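Local coordinates for protein effector EagT6 (Pseudomonas aeruginosa, PDB 1TU1) that plays an essential role in delivering the toxin Tse6 to target cells, acting as a homodimer in the loading of Tse6 onto VgrG1a, at residues E62-E65 against G70-L73; K72-W77 against D99-Q104. All coordinates share one frame; numbering follows the deposited sequence.

Contact 1: E62-E65 against G70-L73; sequences ENAE and GFKL
Phe71 meets Ala64 and Glu65 in a small example of how one aromatic ring, placed just after a helix, can close the chain back onto that helix. The apolar part is shared between two neighbouring helical residues. Ala64 CB lies 3.5 Å from Phe71 CE1, on one flank of the ring, while Glu65 serves the other flank with its CG, 3.4 Å from Phe71 CE2; it is this methylene, not the carboxylate, that touches the ring. It is positioned by a first torsion that sets CG anti to the carbonyl carbon (chi1 -73°). Beyond CG the extended chain runs on past the CE2 side of the ring, with the carboxylate plane turned 63° from that of Phe71.

The second kind of contact is with the helix backbone. The peptide joining Ala64 to Glu65 lies over one face of the ring, with Ala64 C 3.9 Å above its plane and displaced toward the rim. Ala64 O approaches the root of the side chain, 3.5 Å from Phe71 CB. All of this is van der Waals packing, near the surface of the protein.

Phe71 also meets the ring of Tyr91 on strand 84-95, while the backbone of Lys72 bonds to that of Gln92. The contact packs the C-terminal part of helix 53-67 against Phe71, just before strand 72-81, where the chain has turned back from the helix.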
loop_
_atom_site.group_PDB
_atom_site.type_symbol
_atom_site.label_atom_id
_atom_site.label_comp_id
_atom_site.label_asym_id
_atom_site.label_seq_id
_atom_site.Cartn_x
_atom_site.Cartn_y
_atom_site.Cartn_z
ATOM N N GLU A 62 -22.722 3.218 -9.622
ATOM C CA GLU A 62 -23.754 2.194 -9.500
ATOM C C GLU A 62 -23.413 1.211 -8.387
ATOM O O GLU A 62 -24.294 0.795 -7.633
ATOM C CB GLU A 62 -23.889 1.418 -10.811
ATOM C CG GLU A 62 -25.091 0.488 -10.904
ATOM C CD GLU A 62 -25.260 -0.143 -12.287
ATOM O OE1 GLU A 62 -24.345 -0.871 -12.755
ATOM O OE2 GLU A 62 -26.319 0.093 -12.916
ATOM N N ASN A 63 -22.145 0.830 -8.278
ATOM C CA ASN A 63 -21.716 -0.016 -7.169
ATOM C C ASN A 63 -21.940 0.675 -5.829
ATOM O O ASN A 63 -22.333 0.029 -4.874
ATOM C CB ASN A 63 -20.242 -0.388 -7.287
ATOM C CG ASN A 63 -19.979 -1.374 -8.387
ATOM O OD1 ASN A 63 -20.898 -2.031 -8.902
ATOM N ND2 ASN A 63 -18.710 -1.498 -8.754
ATOM N N ALA A 64 -21.696 1.982 -5.766
ATOM C CA ALA A 64 -21.813 2.727 -4.516
ATOM C C ALA A 64 -23.280 2.872 -4.100
ATOM O O ALA A 64 -23.619 2.749 -2.921
ATOM C CB ALA A 64 -21.170 4.075 -4.645
ATOM N N GLU A 65 -24.140 3.124 -5.084
ATOM C CA GLU A 65 -25.578 3.248 -4.869
ATOM C C GLU A 65 -26.143 1.930 -4.363
ATOM O O GLU A 65 -26.995 1.930 -3.471
ATOM C CB GLU A 65 -26.294 3.687 -6.168
ATOM C CG GLU A 65 -26.062 5.157 -6.547
ATOM C CD GLU A 65 -26.388 5.512 -8.009
ATOM O OE1 GLU A 65 -26.808 4.633 -8.794
ATOM O OE2 GLU A 65 -26.220 6.696 -8.384
ATOM N N GLY A 70 -27.173 4.119 2.839
ATOM C CA GLY A 70 -27.271 5.557 3.031
ATOM C C GLY A 70 -26.512 6.373 1.999
ATOM O O GLY A 70 -26.317 7.567 2.188
ATOM N N PHE A 71 -26.095 5.743 0.902
ATOM C CA PHE A 71 -25.298 6.443 -0.105
ATOM C C PHE A 71 -26.045 7.679 -0.621
ATOM O O PHE A 71 -27.236 7.603 -0.914
ATOM C CB PHE A 71 -24.946 5.529 -1.279
ATOM C CG PHE A 71 -24.273 6.249 -2.414
ATOM C CD1 PHE A 71 -22.905 6.480 -2.393
ATOM C CD2 PHE A 71 -25.007 6.710 -3.500
ATOM C CE1 PHE A 71 -22.280 7.151 -3.435
ATOM C CE2 PHE A 71 -24.372 7.391 -4.548
ATOM C CZ PHE A 71 -23.015 7.609 -4.507
ATOM N N LYS A 72 -25.335 8.798 -0.717
ATOM C CA LYS A 72 -25.871 10.027 -1.276
ATOM C C LYS A 72 -24.776 10.852 -1.957
ATOM O O LYS A 72 -23.811 11.286 -1.320
ATOM C CB LYS A 72 -26.546 10.848 -0.182
ATOM C CG LYS A 72 -27.361 12.045 -0.677
ATOM C CD LYS A 72 -28.018 12.756 0.518
ATOM C CE LYS A 72 -29.226 13.605 0.122
ATOM N NZ LYS A 72 -29.988 14.065 1.335
ATOM N N LEU A 73 -24.942 11.080 -3.257
ATOM C CA LEU A 73 -23.976 11.858 -4.031
ATOM C C LEU A 73 -24.202 13.348 -3.834
ATOM O O LEU A 73 -25.252 13.857 -4.199
ATOM C CB LEU A 73 -24.069 11.513 -5.533
ATOM C CG LEU A 73 -23.148 12.332 -6.448
ATOM C CD1 LEU A 73 -21.686 11.905 -6.276
ATOM C CD2 LEU A 73 -23.561 12.232 -7.916
#

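Contact 2: K72-W77 against D99-Q104; sequences KLHKRW and DLMLRQ
Sulfur and methyl of Met101 sit over one face of the His74 imidazole, although a whole strand separates the two backbones. Followed outward, the CB and CG of Met101 meet nothing of 72-77 but carry the chain over; CG is anti to the backbone N, and a bend at chi2 of 53° then turns the sulfur toward the imidazole. SD comes 3.7 Å from His74 NE2 and lies 4.1 Å from the ring centroid, a sulfur-aromatic contact. The terminal CE lies over the same face, displaced toward the rim, 3.7 Å from His74 CD2, and makes a CH-pi contact 26° off the ring normal. His74 approaches from the opposite direction.

The strand passed over is 84-95, the neighbour of both 72-81 and 98-107 in the antiparallel sheet. His74 and Lys75 both pair with its Asp90, forming a classic beta bulge in strand 72-81.

Two residues farther along 98-107, on the same face of the sheet, Arg103 makes the second crossing. Its guanidinium comes edge-on but obliquely to the indole, NH2 4.0 Å from Trp77 CZ2, a loose van der Waals approach with the two planes 50° apart. Asp90 links the pair from the middle strand, one carboxylate oxygen forming a salt bridge with Arg103 NE and the other accepting a hydrogen bond from Trp77 NE1. Arg103 NH1 has a further salt bridge with Glu129 of helix 125-137.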
loop_
_atom_site.group_PDB
_atom_site.type_symbol
_atom_site.label_atom_id
_atom_site.label_comp_id
_atom_site.label_asym_id
_atom_site.label_seq_id
_atom_site.Cartn_x
_atom_site.Cartn_y
_atom_site.Cartn_z
ATOM N N LYS A 72 -25.335 8.798 -0.717
ATOM C CA LYS A 72 -25.871 10.027 -1.276
ATOM C C LYS A 72 -24.776 10.852 -1.957
ATOM O O LYS A 72 -23.811 11.286 -1.320
ATOM C CB LYS A 72 -26.546 10.848 -0.182
ATOM C CG LYS A 72 -27.361 12.045 -0.677
ATOM C CD LYS A 72 -28.018 12.756 0.518
ATOM C CE LYS A 72 -29.226 13.605 0.122
ATOM N NZ LYS A 72 -29.988 14.065 1.335
ATOM N N LEU A 73 -24.942 11.080 -3.257
ATOM C CA LEU A 73 -23.976 11.858 -4.031
ATOM C C LEU A 73 -24.202 13.348 -3.834
ATOM O O LEU A 73 -25.252 13.857 -4.199
ATOM C CB LEU A 73 -24.069 11.513 -5.533
ATOM C CG LEU A 73 -23.148 12.332 -6.448
ATOM C CD1 LEU A 73 -21.686 11.905 -6.276
ATOM C CD2 LEU A 73 -23.561 12.232 -7.916
ATOM N N HIS A 74 -23.219 14.050 -3.278
ATOM C CA HIS A 74 -23.283 15.507 -3.203
ATOM C C HIS A 74 -22.980 16.131 -4.558
ATOM O O HIS A 74 -23.779 16.920 -5.064
ATOM C CB HIS A 74 -22.298 16.083 -2.184
ATOM C CG HIS A 74 -22.644 15.782 -0.757
ATOM N ND1 HIS A 74 -23.326 14.645 -0.377
ATOM C CD2 HIS A 74 -22.366 16.453 0.387
ATOM C CE1 HIS A 74 -23.469 14.637 0.937
ATOM N NE2 HIS A 74 -22.893 15.721 1.426
ATOM N N LYS A 75 -21.822 15.789 -5.135
ATOM C CA LYS A 75 -21.369 16.429 -6.366
ATOM C C LYS A 75 -20.353 15.590 -7.159
ATOM O O LYS A 75 -19.435 14.984 -6.581
ATOM C CB LYS A 75 -20.758 17.800 -6.068
ATOM C CG LYS A 75 -20.601 18.651 -7.322
ATOM C CD LYS A 75 -20.195 20.079 -7.028
ATOM C CE LYS A 75 -19.823 20.811 -8.309
ATOM N NZ LYS A 75 -19.119 22.090 -8.044
ATOM N N ARG A 76 -20.522 15.607 -8.482
ATOM C CA ARG A 76 -19.593 14.986 -9.410
ATOM C C ARG A 76 -18.911 16.049 -10.257
ATOM O O ARG A 76 -19.548 17.002 -10.718
ATOM C CB ARG A 76 -20.318 13.986 -10.291
ATOM C CG ARG A 76 -19.507 13.556 -11.490
ATOM C CD ARG A 76 -20.149 12.511 -12.325
ATOM N NE ARG A 76 -19.325 12.290 -13.501
ATOM C CZ ARG A 76 -19.328 11.185 -14.220
ATOM N NH1 ARG A 76 -20.157 10.189 -13.942
ATOM N NH2 ARG A 76 -18.516 11.091 -15.266
ATOM N N TRP A 77 -17.604 15.898 -10.442
ATOM C CA TRP A 77 -16.813 16.835 -11.219
ATOM C C TRP A 77 -15.958 16.051 -12.214
ATOM O O TRP A 77 -15.174 15.185 -11.811
ATOM C CB TRP A 77 -15.859 17.655 -10.357
ATOM C CG TRP A 77 -16.318 18.118 -9.001
ATOM C CD1 TRP A 77 -16.853 17.363 -7.988
ATOM C CD2 TRP A 77 -16.199 19.449 -8.484
ATOM N NE1 TRP A 77 -17.107 18.152 -6.893
ATOM C CE2 TRP A 77 -16.706 19.437 -7.165
ATOM C CE3 TRP A 77 -15.720 20.659 -9.010
ATOM C CZ2 TRP A 77 -16.756 20.588 -6.363
ATOM C CZ3 TRP A 77 -15.765 21.804 -8.213
ATOM C CH2 TRP A 77 -16.284 21.755 -6.897
ATOM N N ASP A 99 -22.426 8.514 9.655
ATOM C CA ASP A 99 -22.192 9.065 8.336
ATOM C C ASP A 99 -20.756 9.516 8.135
ATOM O O ASP A 99 -20.162 10.182 8.992
ATOM C CB ASP A 99 -23.160 10.204 8.055
ATOM C CG ASP A 99 -24.610 9.741 8.033
ATOM O OD1 ASP A 99 -24.902 8.565 7.678
ATOM O OD2 ASP A 99 -25.526 10.507 8.370
ATOM N N LEU A 100 -20.212 9.128 6.988
ATOM C CA LEU A 100 -18.878 9.507 6.565
ATOM C C LEU A 100 -18.959 10.319 5.290
ATOM O O LEU A 100 -19.782 10.027 4.426
ATOM C CB LEU A 100 -18.071 8.254 6.269
ATOM C CG LEU A 100 -17.688 7.356 7.439
ATOM C CD1 LEU A 100 -16.770 6.312 6.880
ATOM C CD2 LEU A 100 -17.021 8.134 8.554
ATOM N N MET A 101 -18.102 11.330 5.189
ATOM C CA MET A 101 -17.949 12.151 4.003
ATOM C C MET A 101 -16.690 11.733 3.239
ATOM O O MET A 101 -15.590 11.704 3.799
ATOM C CB MET A 101 -17.836 13.613 4.416
ATOM C CG MET A 101 -18.011 14.634 3.306
ATOM S SD MET A 101 -19.544 14.440 2.331
ATOM C CE MET A 101 -18.944 15.173 0.773
ATOM N N LEU A 102 -16.869 11.431 1.953
ATOM C CA LEU A 102 -15.784 11.038 1.061
ATOM C C LEU A 102 -15.590 12.030 -0.081
ATOM O O LEU A 102 -16.557 12.534 -0.661
ATOM C CB LEU A 102 -16.086 9.662 0.490
ATOM C CG LEU A 102 -15.524 8.502 1.316
ATOM C CD1 LEU A 102 -16.206 8.384 2.688
ATOM C CD2 LEU A 102 -15.680 7.226 0.554
ATOM N N ARG A 103 -14.335 12.324 -0.389
ATOM C CA ARG A 103 -13.965 12.991 -1.624
ATOM C C ARG A 103 -13.005 12.044 -2.351
ATOM O O ARG A 103 -11.844 11.879 -1.933
ATOM C CB ARG A 103 -13.323 14.336 -1.336
ATOM C CG ARG A 103 -14.183 15.222 -0.397
ATOM C CD ARG A 103 -13.916 16.699 -0.520
ATOM N NE ARG A 103 -14.467 17.271 -1.740
ATOM C CZ ARG A 103 -14.344 18.549 -2.087
ATOM N NH1 ARG A 103 -13.650 19.392 -1.341
ATOM N NH2 ARG A 103 -14.872 18.989 -3.222
ATOM N N GLN A 104 -13.521 11.413 -3.405
ATOM C CA GLN A 104 -12.889 10.293 -4.095
ATOM C C GLN A 104 -12.595 10.647 -5.560
ATOM O O GLN A 104 -13.508 10.970 -6.323
ATOM C CB GLN A 104 -13.800 9.078 -4.007
ATOM C CG GLN A 104 -13.160 7.764 -4.387
ATOM C CD GLN A 104 -13.952 6.572 -3.916
ATOM O OE1 GLN A 104 -15.114 6.399 -4.289
ATOM N NE2 GLN A 104 -13.337 5.750 -3.067
#

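Contacts 1 and 2 follow one another along the chain and have their centres 9 Å apart. Their segments overlap at Lys72 and Leu73, though neither residue takes part in either contact. These two begin strand 72-81, outermost in the six-stranded antiparallel sheet of this chain. Contact 1 joins the residue just before that strand to the preceding helix 53-67; contact 2 runs farther along the strand and reaches over 84-95 to 98-107. Strand 72-81 is thus approached from two directions, by the helix that leads into it and by side chains from two strands away. Both contacts belong to the DcrB-family part of the protein, and no other chain of the assembly touches their segments, which places them outside the dimer interface of this structure.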